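Local coordinates for protein glycosyl hydrolase (Streptomyces cattleya, PDB 7LR8) that probably hydrolyses the beta-1,4 linkage of Manb1-4GlcNAc, a fragment of the N-glycan core, as a glycosidase of family GH5, subfamily 18, at residues B[52-57]-B[265-270]; B[107-110]-B[115-118]; B[134-139]-B[186-191]; B[229-234]-B[243-248]; B[31-36]-B[74-79]. The protein carries 1 engineered substitution. All coordinates share one frame; numbering follows the deposited sequence.

Contact 1. Residues B[52-57]-B[265-270]; sequences HVRVFP and WLQEVG. With BMA (beta-D-mannopyranose), chain D.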
# COMPACT_ATOMS: atom_id res chain seq x y z
N HIS B 52 -18.85 -22.48 8.92
CA HIS B 52 -18.29 -21.16 9.19
C HIS B 52 -17.39 -20.76 8.04
O HIS B 52 -16.99 -21.59 7.21
CB HIS B 52 -17.50 -21.12 10.52
CG HIS B 52 -16.26 -21.96 10.51
ND1 HIS B 52 -16.26 -23.30 10.84
CD2 HIS B 52 -14.98 -21.66 10.16
CE1 HIS B 52 -15.03 -23.78 10.73
NE2 HIS B 52 -14.24 -22.81 10.31
N VAL B 53 -17.08 -19.47 7.99
CA VAL B 53 -16.08 -18.92 7.09
C VAL B 53 -15.15 -18.04 7.90
O VAL B 53 -15.55 -17.44 8.91
CB VAL B 53 -16.70 -18.11 5.92
CG1 VAL B 53 -17.40 -19.03 4.94
CG2 VAL B 53 -17.67 -17.07 6.45
N ARG B 54 -13.90 -17.97 7.46
CA ARG B 54 -12.93 -17.00 7.94
C ARG B 54 -12.75 -15.97 6.84
O ARG B 54 -12.53 -16.34 5.69
CB ARG B 54 -11.60 -17.70 8.26
CG ARG B 54 -10.39 -16.80 8.45
CD ARG B 54 -9.36 -17.51 9.34
NE ARG B 54 -8.11 -16.76 9.51
CZ ARG B 54 -6.95 -17.06 8.93
NH1 ARG B 54 -6.83 -18.11 8.12
NH2 ARG B 54 -5.88 -16.32 9.18
N VAL B 55 -12.93 -14.68 7.18
CA VAL B 55 -13.00 -13.63 6.17
C VAL B 55 -11.98 -12.53 6.44
O VAL B 55 -11.54 -12.30 7.57
CB VAL B 55 -14.42 -13.02 6.06
CG1 VAL B 55 -15.45 -14.13 5.85
CG2 VAL B 55 -14.76 -12.21 7.28
N PHE B 56 -11.62 -11.82 5.37
CA PHE B 56 -10.44 -10.95 5.37
C PHE B 56 -10.70 -9.55 4.85
O PHE B 56 -10.70 -9.33 3.62
CB PHE B 56 -9.33 -11.60 4.55
CG PHE B 56 -8.94 -12.95 5.05
CD1 PHE B 56 -8.04 -13.08 6.10
CD2 PHE B 56 -9.46 -14.10 4.47
CE1 PHE B 56 -7.67 -14.33 6.56
CE2 PHE B 56 -9.10 -15.36 4.94
CZ PHE B 56 -8.20 -15.46 5.99
N PRO B 57 -10.86 -8.58 5.74
CA PRO B 57 -10.69 -7.17 5.35
C PRO B 57 -9.29 -6.95 4.81
O PRO B 57 -8.34 -7.66 5.16
CB PRO B 57 -10.88 -6.40 6.67
CG PRO B 57 -11.57 -7.32 7.59
CD PRO B 57 -11.28 -8.75 7.14
N TRP B 265 -7.47 -24.82 16.98
CA TRP B 265 -8.20 -24.55 15.74
C TRP B 265 -7.24 -24.72 14.56
O TRP B 265 -6.30 -23.93 14.40
CB TRP B 265 -8.80 -23.15 15.78
CG TRP B 265 -9.66 -22.76 14.59
CD1 TRP B 265 -9.93 -23.52 13.48
CD2 TRP B 265 -10.35 -21.53 14.41
NE1 TRP B 265 -10.75 -22.83 12.62
CE2 TRP B 265 -11.01 -21.59 13.17
CE3 TRP B 265 -10.46 -20.35 15.17
CZ2 TRP B 265 -11.79 -20.55 12.69
CZ3 TRP B 265 -11.23 -19.32 14.69
CH2 TRP B 265 -11.88 -19.41 13.46
N LEU B 266 -7.45 -25.76 13.75
CA LEU B 266 -6.72 -25.86 12.48
C LEU B 266 -7.35 -24.86 11.52
O LEU B 266 -8.27 -25.18 10.77
CB LEU B 266 -6.77 -27.29 11.94
CG LEU B 266 -6.05 -27.48 10.62
CD1 LEU B 266 -4.56 -27.22 10.76
CD2 LEU B 266 -6.32 -28.91 10.12
N GLN B 267 -6.87 -23.62 11.59
CA GLN B 267 -7.52 -22.50 10.93
C GLN B 267 -7.10 -22.34 9.48
O GLN B 267 -7.78 -21.62 8.74
CB GLN B 267 -7.21 -21.21 11.71
CG GLN B 267 -8.13 -20.07 11.42
CD GLN B 267 -7.67 -18.80 12.10
OE1 GLN B 267 -6.49 -18.45 12.03
NE2 GLN B 267 -8.59 -18.11 12.77
N GLU B 268 -6.02 -22.99 9.07
CA GLU B 268 -5.67 -23.13 7.66
C GLU B 268 -5.10 -24.51 7.42
O GLU B 268 -4.26 -24.98 8.18
CB GLU B 268 -4.62 -22.12 7.19
CG GLU B 268 -5.11 -20.70 7.19
CD GLU B 268 -4.01 -19.72 6.83
OE1 GLU B 268 -2.93 -20.17 6.38
OE2 GLU B 268 -4.23 -18.51 7.01
N VAL B 269 -5.57 -25.14 6.34
CA VAL B 269 -4.96 -26.35 5.81
C VAL B 269 -5.33 -26.38 4.34
O VAL B 269 -6.48 -26.10 3.98
CB VAL B 269 -5.42 -27.63 6.55
CG1 VAL B 269 -6.95 -27.72 6.61
CG2 VAL B 269 -4.82 -28.88 5.85
N GLY B 270 -4.36 -26.67 3.47
CA GLY B 270 -4.63 -26.67 2.05
C GLY B 270 -3.72 -27.64 1.33
O GLY B 270 -2.81 -28.23 1.91
C1 BMA D . -0.85 -18.74 4.28
C2 BMA D . -2.15 -17.91 4.10
C3 BMA D . -2.07 -17.13 2.80
C4 BMA D . -1.58 -18.09 1.62
C5 BMA D . -1.54 -19.57 2.08
C6 BMA D . -0.99 -20.51 1.03
O2 BMA D . -2.34 -16.99 5.17
O3 BMA D . -1.24 -15.95 2.96
O4 BMA D . -2.47 -17.94 0.55
O5 BMA D . -0.67 -19.71 3.22
O6 BMA D . 0.37 -20.10 0.76
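Arg54 and Glu268 form a buried salt bridge inside the (beta/alpha)8 barrel. Arg54 NH1 reaches Glu268 OE2 at 2.9 Å, in the guanidinium plane and almost straight at 172°, and the carboxylate receives it on the anti lone pair, away from OE1. OE2 also lies 3.0 Å from O2 of the bound mannose, while OE1 accepts from Trp226 NE1. Arg54 NE pairs with Asp94 and NH2 bonds to Asn152, with Asn19 as a second partner of NH1, so the group can hardly turn. Its extended chain, leaving with CG anti to the backbone N (chi1 166°), spans the space between two strands that are not neighbours in the sheet.

Next come the flat groups. The Gln267 amide stacks on the guanidinium with planes only 5° apart, Gln267 CD lying 3.3 Å from Arg54 NE; Phe56 CZ touches the opposite face. Gln267 OE1 bonds instead to His224, and His52 NE2 and Trp265 NE1 both meet Thr302 OG1. Beyond Gln267, whose CG rests over the indole, Trp265 turns an edge toward the His52 ring in an offset edge-to-face pair, centroids 5.9 Å apart.

A carboxylate that touches both sugar and arginine is thus oriented by a second shell whose arginine is itself clamped at every nitrogen, consistent with the glutamate that GH5 enzymes carry at the end of this barrel strand.

Contact 2. Residues B[107-110]-B[115-118]; sequences PAWT and RRNL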
# COMPACT_ATOMS: atom_id res chain seq x y z
N PRO B 107 -0.67 0.10 5.17
CA PRO B 107 -1.18 1.46 4.95
C PRO B 107 -0.04 2.44 4.73
O PRO B 107 1.06 2.29 5.27
CB PRO B 107 -1.94 1.77 6.25
CG PRO B 107 -2.22 0.41 6.88
CD PRO B 107 -1.03 -0.43 6.49
N ALA B 108 -0.32 3.47 3.92
CA ALA B 108 0.70 4.46 3.61
C ALA B 108 1.23 5.14 4.86
O ALA B 108 2.38 5.59 4.89
CB ALA B 108 0.14 5.49 2.63
N TRP B 109 0.42 5.19 5.92
CA TRP B 109 0.81 5.86 7.14
C TRP B 109 1.65 4.99 8.05
O TRP B 109 1.96 5.40 9.17
CB TRP B 109 -0.43 6.37 7.88
CG TRP B 109 -1.56 5.39 8.05
CD1 TRP B 109 -2.59 5.16 7.18
CD2 TRP B 109 -1.81 4.55 9.19
NE1 TRP B 109 -3.47 4.23 7.71
CE2 TRP B 109 -3.00 3.83 8.93
CE3 TRP B 109 -1.14 4.34 10.40
CZ2 TRP B 109 -3.53 2.90 9.84
CZ3 TRP B 109 -1.68 3.43 11.32
CH2 TRP B 109 -2.86 2.72 11.02
N THR B 110 2.04 3.80 7.59
CA THR B 110 2.99 2.96 8.31
C THR B 110 4.34 2.81 7.60
O THR B 110 5.22 2.13 8.13
CB THR B 110 2.41 1.55 8.55
OG1 THR B 110 2.32 0.82 7.32
CG2 THR B 110 1.02 1.63 9.18
N ARG B 115 7.35 5.49 8.19
CA ARG B 115 7.67 4.16 8.68
C ARG B 115 7.63 4.14 10.20
O ARG B 115 8.41 4.84 10.86
CB ARG B 115 9.03 3.71 8.18
CG ARG B 115 9.40 2.31 8.60
CD ARG B 115 8.47 1.25 7.98
NE ARG B 115 8.82 -0.11 8.39
CZ ARG B 115 9.64 -0.90 7.72
NH1 ARG B 115 10.22 -0.47 6.60
NH2 ARG B 115 9.89 -2.13 8.17
N ARG B 116 6.74 3.32 10.75
CA ARG B 116 6.53 3.23 12.19
C ARG B 116 6.23 1.78 12.51
O ARG B 116 5.33 1.19 11.91
CB ARG B 116 5.39 4.14 12.66
CG ARG B 116 5.73 5.62 12.61
CD ARG B 116 4.55 6.48 13.00
NE ARG B 116 3.52 6.54 11.97
CZ ARG B 116 2.42 7.29 12.07
NH1 ARG B 116 2.21 8.04 13.16
NH2 ARG B 116 1.55 7.31 11.07
N ASN B 117 7.00 1.21 13.44
CA ASN B 117 6.97 -0.23 13.73
C ASN B 117 5.54 -0.69 14.05
O ASN B 117 4.88 -0.11 14.92
CB ASN B 117 7.94 -0.51 14.89
CG ASN B 117 8.14 -1.98 15.17
OD1 ASN B 117 7.19 -2.70 15.43
ND2 ASN B 117 9.40 -2.44 15.16
N LEU B 118 5.09 -1.75 13.35
CA LEU B 118 3.72 -2.23 13.46
C LEU B 118 3.40 -2.72 14.86
O LEU B 118 2.23 -2.74 15.26
CB LEU B 118 3.46 -3.39 12.48
CG LEU B 118 3.42 -3.03 11.00
CD1 LEU B 118 3.09 -4.30 10.20
CD2 LEU B 118 2.41 -1.91 10.74
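Arg116 doubles back onto Trp109 in the long loop that leads from the hairpin strand 103-104 to helix 122-139 of the barrel, where residues 108-110 make a single turn of 3-10 helix.

The hydrogen bonds across the loop all end on carbonyls of that turn. Arg116 NH2 donates to Trp109 O at 2.7 Å, in the carbonyl plane and close to the guanidinium plane, with the N-H aimed at 162°; Arg116 NE adds a weak bond to the same oxygen. A bend at chi3 (-74°) brings these two nitrogens side-on to the carbonyl, and NH2 also pairs with Asp315 of the second subunit, so this arginine ties its own loop to the dimer partner. Arg116 N bonds at 3.3 Å to Thr110 O, approaching from above the carbonyl plane. Within the turn, Pro107 O accepts twice, from Thr110 N and from Thr110 OG1, the latter at 2.8 Å on a lone pair. Thr110 OG1 gets there by sitting between its own backbone N and carbonyl carbon. Trp109 NE1 bonds to the Gln63 carbonyl, and the guanidinium of Arg115 reaches outward to form salt bridges with Asp164 and Asp166.

Apolar contact comes from Leu118, whose CD2 crosses to Thr110 CB and CG2, both 4.1 Å away. Pro107 CB and Thr110 CG2 lie over one face of the Trp109 indole, toward its rim.

A CA-H...O contact completes the group: Arg115 CA points its hydrogen at Thr110 O, 3.2 Å away and nearly in line at 164°.

Contact 3. Residues B[134-139]-B[186-191]; sequences TLAAAL and RGAPGR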
# COMPACT_ATOMS: atom_id res chain seq x y z
N THR B 134 -13.37 -1.35 16.56
CA THR B 134 -14.45 -0.87 15.70
C THR B 134 -15.10 -2.02 14.93
O THR B 134 -16.33 -2.12 14.85
CB THR B 134 -13.92 0.20 14.74
OG1 THR B 134 -13.56 1.37 15.48
CG2 THR B 134 -14.97 0.61 13.72
N LEU B 135 -14.28 -2.90 14.33
CA LEU B 135 -14.84 -4.04 13.62
C LEU B 135 -15.65 -4.92 14.55
O LEU B 135 -16.79 -5.29 14.24
CB LEU B 135 -13.73 -4.87 12.96
CG LEU B 135 -12.93 -4.17 11.85
CD1 LEU B 135 -12.15 -5.20 11.04
CD2 LEU B 135 -13.83 -3.34 10.96
N ALA B 136 -15.07 -5.27 15.71
CA ALA B 136 -15.75 -6.14 16.65
C ALA B 136 -17.06 -5.53 17.14
O ALA B 136 -18.07 -6.23 17.22
CB ALA B 136 -14.83 -6.46 17.83
N ALA B 137 -17.06 -4.23 17.48
CA ALA B 137 -18.28 -3.60 17.96
C ALA B 137 -19.36 -3.59 16.89
O ALA B 137 -20.56 -3.74 17.19
CB ALA B 137 -17.98 -2.18 18.46
N ALA B 138 -18.97 -3.38 15.63
CA ALA B 138 -19.93 -3.30 14.54
C ALA B 138 -20.57 -4.65 14.25
O ALA B 138 -21.68 -4.69 13.68
CB ALA B 138 -19.25 -2.79 13.27
N LEU B 139 -19.91 -5.74 14.61
CA LEU B 139 -20.42 -7.07 14.34
C LEU B 139 -20.99 -7.74 15.58
O LEU B 139 -21.55 -8.84 15.48
CB LEU B 139 -19.30 -7.93 13.74
CG LEU B 139 -18.76 -7.45 12.39
CD1 LEU B 139 -17.68 -8.39 11.91
CD2 LEU B 139 -19.87 -7.31 11.34
N ARG B 186 -13.12 -5.48 24.16
CA ARG B 186 -13.93 -4.29 24.41
C ARG B 186 -14.99 -4.11 23.33
O ARG B 186 -16.12 -3.71 23.62
CB ARG B 186 -13.04 -3.05 24.51
CG ARG B 186 -12.13 -3.05 25.72
CD ARG B 186 -11.62 -1.65 26.06
NE ARG B 186 -10.88 -1.02 24.96
CZ ARG B 186 -9.64 -1.32 24.63
NH1 ARG B 186 -8.98 -2.26 25.28
NH2 ARG B 186 -9.05 -0.68 23.62
N GLY B 187 -14.64 -4.42 22.08
CA GLY B 187 -15.60 -4.25 21.00
C GLY B 187 -16.71 -5.29 21.03
O GLY B 187 -17.87 -4.98 20.75
N ALA B 188 -16.37 -6.54 21.32
CA ALA B 188 -17.34 -7.63 21.33
C ALA B 188 -17.09 -8.51 22.54
O ALA B 188 -16.47 -9.58 22.45
CB ALA B 188 -17.25 -8.45 20.03
N PRO B 189 -17.60 -8.10 23.71
CA PRO B 189 -17.34 -8.87 24.93
C PRO B 189 -17.90 -10.28 24.81
O PRO B 189 -18.99 -10.50 24.28
CB PRO B 189 -18.07 -8.07 26.01
CG PRO B 189 -18.14 -6.67 25.47
CD PRO B 189 -18.33 -6.85 23.98
N GLY B 190 -17.12 -11.25 25.28
CA GLY B 190 -17.60 -12.61 25.37
C GLY B 190 -17.47 -13.43 24.10
O GLY B 190 -17.79 -14.62 24.13
N ARG B 191 -16.98 -12.84 23.01
CA ARG B 191 -16.83 -13.56 21.76
C ARG B 191 -15.44 -14.20 21.70
O ARG B 191 -14.61 -14.04 22.60
CB ARG B 191 -17.10 -12.64 20.58
CG ARG B 191 -18.48 -12.79 19.94
CD ARG B 191 -19.59 -12.81 20.98
NE ARG B 191 -19.69 -11.56 21.72
CZ ARG B 191 -20.48 -10.55 21.38
NH1 ARG B 191 -20.52 -9.44 22.12
NH2 ARG B 191 -21.23 -10.64 20.29
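At the C-terminal end of helix 170-187, where it lies against helix 122-139, Gly187 fits directly onto Ala136 and Ala137. The approach is close enough for backbone to meet backbone: the CA atoms of Ala137 and Gly187 are 4.1 Å apart, and Ala137 CA directs a C-H toward Gly187 O at 3.1 Å, with 138° at the hydrogen. Ala137 CB flanks the same oxygen at 3.6 Å. Glycine is what allows this, because a CB on Gly187 would stand 2.8 Å from Ala136 CB, a clash, and would press on Ala137 N as well.

The two helices are consecutive in the outer layer of the (beta/alpha)8 barrel and enclose strand 145-152 between them in sequence. That strand is also their common floor, since Ala136 packs on Met148 and both Leu139 and Ala188 pack on Phe145. Leu135, turned away from helix 170-187, packs on Met148 too and on Pro57.

Ala188 is the first residue to leave helical geometry, and its methyl slots in beside Ala136, with Ala188 CB 3.8 Å from Ala136 CB and 3.7 Å from Ala136 O. With three alanines and a glycine at the interface, methyl groups and bare backbone do all the touching. From Ala188 the chain swings away in a type II beta turn from Ala188 to Arg191; its third residue, Gly190, has the positive phi (85°) at which a side chain would jam against the preceding carbonyl.

Contact 4. Residues B[229-234]-B[243-248]; sequences NGTAQR and AQHAAY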
# COMPACT_ATOMS: atom_id res chain seq x y z
N ASN B 229 6.35 -26.24 3.55
CA ASN B 229 7.28 -25.69 4.52
C ASN B 229 8.54 -26.55 4.70
O ASN B 229 9.24 -26.38 5.71
CB ASN B 229 6.58 -25.52 5.87
CG ASN B 229 6.19 -26.85 6.50
OD1 ASN B 229 6.47 -27.93 5.96
ND2 ASN B 229 5.53 -26.78 7.64
N GLY B 230 8.80 -27.48 3.79
CA GLY B 230 9.88 -28.44 3.91
C GLY B 230 9.41 -29.85 4.15
O GLY B 230 10.20 -30.79 3.96
N THR B 231 8.15 -30.03 4.56
CA THR B 231 7.66 -31.37 4.86
C THR B 231 7.57 -32.22 3.60
O THR B 231 8.14 -33.32 3.54
CB THR B 231 6.29 -31.30 5.52
OG1 THR B 231 6.39 -30.57 6.77
CG2 THR B 231 5.78 -32.71 5.78
N ALA B 232 6.86 -31.73 2.58
CA ALA B 232 6.76 -32.48 1.34
C ALA B 232 8.12 -32.64 0.66
O ALA B 232 8.42 -33.70 0.10
CB ALA B 232 5.77 -31.80 0.39
N GLN B 233 8.95 -31.60 0.70
CA GLN B 233 10.23 -31.66 0.02
C GLN B 233 11.13 -32.73 0.62
O GLN B 233 11.86 -33.42 -0.10
CB GLN B 233 10.91 -30.29 0.08
CG GLN B 233 10.15 -29.19 -0.65
CD GLN B 233 9.23 -28.38 0.26
OE1 GLN B 233 8.62 -28.91 1.20
NE2 GLN B 233 9.11 -27.10 -0.04
N ARG B 234 11.10 -32.87 1.94
CA ARG B 234 12.02 -33.79 2.62
C ARG B 234 11.49 -35.21 2.66
O ARG B 234 12.25 -36.16 2.41
CB ARG B 234 12.28 -33.29 4.04
CG ARG B 234 13.20 -34.20 4.85
CD ARG B 234 13.54 -33.57 6.18
NE ARG B 234 14.13 -32.25 6.02
CZ ARG B 234 15.42 -31.98 6.17
NH1 ARG B 234 16.27 -32.95 6.50
NH2 ARG B 234 15.87 -30.74 6.00
N ALA B 243 0.92 -36.32 5.22
CA ALA B 243 -0.50 -36.51 5.54
C ALA B 243 -0.82 -36.15 6.98
O ALA B 243 -1.96 -35.80 7.30
CB ALA B 243 -0.91 -37.96 5.28
N GLN B 244 0.15 -36.27 7.88
CA GLN B 244 -0.08 -36.07 9.30
C GLN B 244 0.39 -34.70 9.78
O GLN B 244 0.34 -34.43 10.98
CB GLN B 244 0.63 -37.18 10.09
CG GLN B 244 0.04 -38.59 9.88
CD GLN B 244 -1.18 -38.83 10.75
OE1 GLN B 244 -1.41 -38.11 11.72
NE2 GLN B 244 -1.96 -39.85 10.41
N HIS B 245 0.84 -33.84 8.87
CA HIS B 245 1.45 -32.59 9.32
C HIS B 245 0.46 -31.74 10.10
O HIS B 245 0.82 -31.14 11.12
CB HIS B 245 2.02 -31.82 8.12
CG HIS B 245 2.71 -30.55 8.52
ND1 HIS B 245 2.05 -29.36 8.71
CD2 HIS B 245 4.01 -30.32 8.83
CE1 HIS B 245 2.92 -28.43 9.08
NE2 HIS B 245 4.11 -28.99 9.18
N ALA B 246 -0.80 -31.69 9.67
CA ALA B 246 -1.76 -30.85 10.37
C ALA B 246 -2.10 -31.42 11.75
O ALA B 246 -2.22 -30.66 12.72
CB ALA B 246 -3.02 -30.66 9.52
N ALA B 247 -2.27 -32.74 11.85
CA ALA B 247 -2.47 -33.37 13.16
C ALA B 247 -1.26 -33.15 14.06
O ALA B 247 -1.40 -32.98 15.28
CB ALA B 247 -2.75 -34.86 12.99
N TYR B 248 -0.06 -33.16 13.48
CA TYR B 248 1.13 -32.86 14.27
C TYR B 248 1.07 -31.47 14.89
O TYR B 248 1.38 -31.29 16.07
CB TYR B 248 2.36 -32.96 13.38
CG TYR B 248 3.64 -32.45 14.02
CD1 TYR B 248 4.09 -32.99 15.22
CD2 TYR B 248 4.41 -31.49 13.40
CE1 TYR B 248 5.27 -32.55 15.80
CE2 TYR B 248 5.60 -31.05 13.97
CZ TYR B 248 6.02 -31.58 15.16
OH TYR B 248 7.20 -31.15 15.72
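An Asx turn opens helix 231-235, and its Asn229 and Thr231 both face His245 of helix 240-253, the barrel helix that follows. The loop that carries the turn comes directly after strand 221-225, and nearby Trp226 and Phe228 line the glycan pocket; the Asn229 side chain is about 6 Å from a bound N-acetylglucosamine.

Asn229 OD1 accepts twice from the start of the helix. Thr231 N reaches it at 3.0 Å, tilted slightly from the carbonyl plane, and Thr231 OG1 gives its proton at 2.8 Å, in that plane and on a lone pair. A first torsion of 67° tucks Asn229 CG back between its own backbone N and carbonyl carbon, which brings OD1 under the helix start. Gly230 occupies the N-cap with phi 111°, a value that calls for glycine.

The amide's other end turns toward the histidine: Asn229 ND2 lies 3.0 Å from His245 NE2, with amide and ring planes 71° apart. ND2 donates to Asp199. On the far side of the ring, His245 ND1 bonds to Ser225 OG, so the imidazole links its helix to the end of a barrel strand. With an alanine in place of Asn229, Thr231 N and OG1 would probably lose their shared acceptor and Asp199 its amide donor.

Thr231 CB points toward helix 240-253, and the hydroxyl comes to rest obliquely against the ring, Thr231 OG1 being 3.2 Å from His245 CD2.

Contact 5. Residues B[31-36]-B[74-79]; sequences LDFDLD and VEQLAA. With SO4 (sulfate ion), chain K.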
# COMPACT_ATOMS: atom_id res chain seq x y z
N LEU B 31 -13.06 -3.10 -3.07
CA LEU B 31 -13.07 -1.93 -3.94
C LEU B 31 -14.21 -1.94 -4.94
O LEU B 31 -14.48 -0.90 -5.56
CB LEU B 31 -11.73 -1.82 -4.69
CG LEU B 31 -10.47 -1.76 -3.83
CD1 LEU B 31 -9.23 -1.82 -4.72
CD2 LEU B 31 -10.44 -0.50 -2.97
N ASP B 32 -14.88 -3.08 -5.12
CA ASP B 32 -15.96 -3.25 -6.08
C ASP B 32 -16.95 -4.22 -5.44
O ASP B 32 -17.22 -5.32 -5.94
CB ASP B 32 -15.44 -3.77 -7.42
CG ASP B 32 -14.52 -2.78 -8.11
OD1 ASP B 32 -15.01 -1.74 -8.61
OD2 ASP B 32 -13.30 -3.04 -8.12
N PHE B 33 -17.47 -3.81 -4.29
CA PHE B 33 -18.19 -4.74 -3.43
C PHE B 33 -19.53 -5.10 -4.07
O PHE B 33 -20.36 -4.22 -4.33
CB PHE B 33 -18.38 -4.15 -2.04
CG PHE B 33 -18.92 -5.14 -1.05
CD1 PHE B 33 -18.09 -6.12 -0.51
CD2 PHE B 33 -20.26 -5.12 -0.68
CE1 PHE B 33 -18.59 -7.05 0.40
CE2 PHE B 33 -20.76 -6.05 0.22
CZ PHE B 33 -19.92 -7.01 0.76
N ASP B 34 -19.72 -6.38 -4.33
CA ASP B 34 -20.88 -6.93 -5.02
C ASP B 34 -21.46 -7.98 -4.09
O ASP B 34 -20.94 -9.10 -4.00
CB ASP B 34 -20.47 -7.53 -6.37
CG ASP B 34 -21.65 -8.04 -7.19
OD1 ASP B 34 -22.66 -8.47 -6.61
OD2 ASP B 34 -21.56 -8.01 -8.43
N LEU B 35 -22.55 -7.62 -3.39
CA LEU B 35 -23.14 -8.55 -2.42
C LEU B 35 -23.74 -9.78 -3.10
O LEU B 35 -23.70 -10.87 -2.52
CB LEU B 35 -24.19 -7.82 -1.59
CG LEU B 35 -24.79 -8.55 -0.38
CD1 LEU B 35 -23.70 -9.02 0.58
CD2 LEU B 35 -25.79 -7.63 0.34
N ASP B 36 -24.29 -9.64 -4.31
CA ASP B 36 -24.85 -10.80 -4.99
C ASP B 36 -23.76 -11.80 -5.37
O ASP B 36 -23.99 -13.01 -5.34
CB ASP B 36 -25.62 -10.35 -6.23
CG ASP B 36 -26.95 -9.72 -5.89
OD1 ASP B 36 -27.52 -10.09 -4.84
OD2 ASP B 36 -27.41 -8.84 -6.64
N VAL B 74 -16.83 -0.94 6.91
CA VAL B 74 -17.43 -1.61 8.06
C VAL B 74 -18.81 -2.15 7.71
O VAL B 74 -19.14 -3.29 8.05
CB VAL B 74 -17.48 -0.63 9.25
CG1 VAL B 74 -18.27 -1.21 10.40
CG2 VAL B 74 -16.04 -0.23 9.68
N GLU B 75 -19.62 -1.37 7.00
CA GLU B 75 -20.96 -1.81 6.63
C GLU B 75 -20.93 -2.93 5.58
O GLU B 75 -21.80 -3.80 5.60
CB GLU B 75 -21.78 -0.62 6.15
CG GLU B 75 -22.03 0.38 7.30
CD GLU B 75 -22.65 1.69 6.88
OE1 GLU B 75 -23.12 1.79 5.73
OE2 GLU B 75 -22.68 2.63 7.71
N GLN B 76 -19.96 -2.91 4.66
CA GLN B 76 -19.82 -4.02 3.72
C GLN B 76 -19.46 -5.30 4.45
O GLN B 76 -19.99 -6.37 4.15
CB GLN B 76 -18.77 -3.68 2.65
CG GLN B 76 -19.18 -2.55 1.70
CD GLN B 76 -17.99 -1.94 0.96
OE1 GLN B 76 -16.84 -2.17 1.34
NE2 GLN B 76 -18.27 -1.17 -0.09
N LEU B 77 -18.57 -5.20 5.44
CA LEU B 77 -18.21 -6.37 6.24
C LEU B 77 -19.42 -6.91 7.00
O LEU B 77 -19.61 -8.13 7.10
CB LEU B 77 -17.09 -6.01 7.21
CG LEU B 77 -16.59 -7.12 8.15
CD1 LEU B 77 -16.03 -8.31 7.35
CD2 LEU B 77 -15.56 -6.58 9.12
N ALA B 78 -20.27 -6.02 7.52
CA ALA B 78 -21.50 -6.47 8.18
C ALA B 78 -22.44 -7.14 7.19
O ALA B 78 -23.08 -8.15 7.51
CB ALA B 78 -22.19 -5.29 8.88
N ALA B 79 -22.55 -6.59 5.97
CA ALA B 79 -23.41 -7.19 4.96
C ALA B 79 -22.91 -8.57 4.57
O ALA B 79 -23.71 -9.50 4.37
CB ALA B 79 -23.49 -6.28 3.73
S SO4 K . -21.91 -0.45 -1.02
O1 SO4 K . -21.52 0.46 0.05
O2 SO4 K . -23.31 -0.81 -0.86
O3 SO4 K . -21.72 0.21 -2.31
O4 SO4 K . -21.09 -1.66 -0.97
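The methylene of a polar residue, Gln76, sits over the face of the Phe33 ring: Gln76 CB stands 3.7 Å above the ring centroid and only 3° off the normal, a CH-pi contact centred on the face. The Gln76 chain then runs along the phenyl toward Phe33 CB, its amide plane 21° from the ring plane, and Gln76 NE2 ends 3.6 Å from Phe33 CB. There NE2 donates to sulfate O4 at 3.0 Å; the ion, probably from the crystallisation liquor, is also bonded by Arg72.

With CG anti to the backbone N (chi1 -170°), Phe33 lays its ring across helix 71-86, so that Phe33 CZ meets Gln76 O at 3.5 Å and Phe33 CE2 just touches Ala79 CB. Leu35 extends the apolar strip, placing Leu35 CD1 4.2 Å from Ala79 CB. Replacing Phe33 by a serine is likely to open a gap over Gln76 CB and leave the glutamine chain freer to move.

Asp34, between these two residues, is the N-cap of helix 35-46, its OD1 accepting from Ala37 N. The residues leading into helix 35-46, with its first turn, thereby seat against helix 71-86, as between successive outer helices of a (beta/alpha)8 barrel.

Contact 1 is the polar core, lying inside the barrel, whereas contacts 3, 4 and 5 belong to the helical layer around it. Each of these three touches contact 1 by packing: Leu135 on Pro57, Ala246 on Leu266, Leu77 on Val55. Contacts 3 and 5 also meet one another, since helices 71-86 and 122-139 are neighbours and Leu139 packs on Leu77 and Ala78; contact 4 sits across the barrel from both. Chemistry follows place. Charge and an amide stacked on a guanidinium fill the interior, small residues let the helices of contact 3 close up, polar side chains meet at contact 4, and an aromatic-glutamine pair serves the partly exposed contact 5. Contact 2, a loop held by arginine-carbonyl bonds, borders the second subunit, as does contact 5.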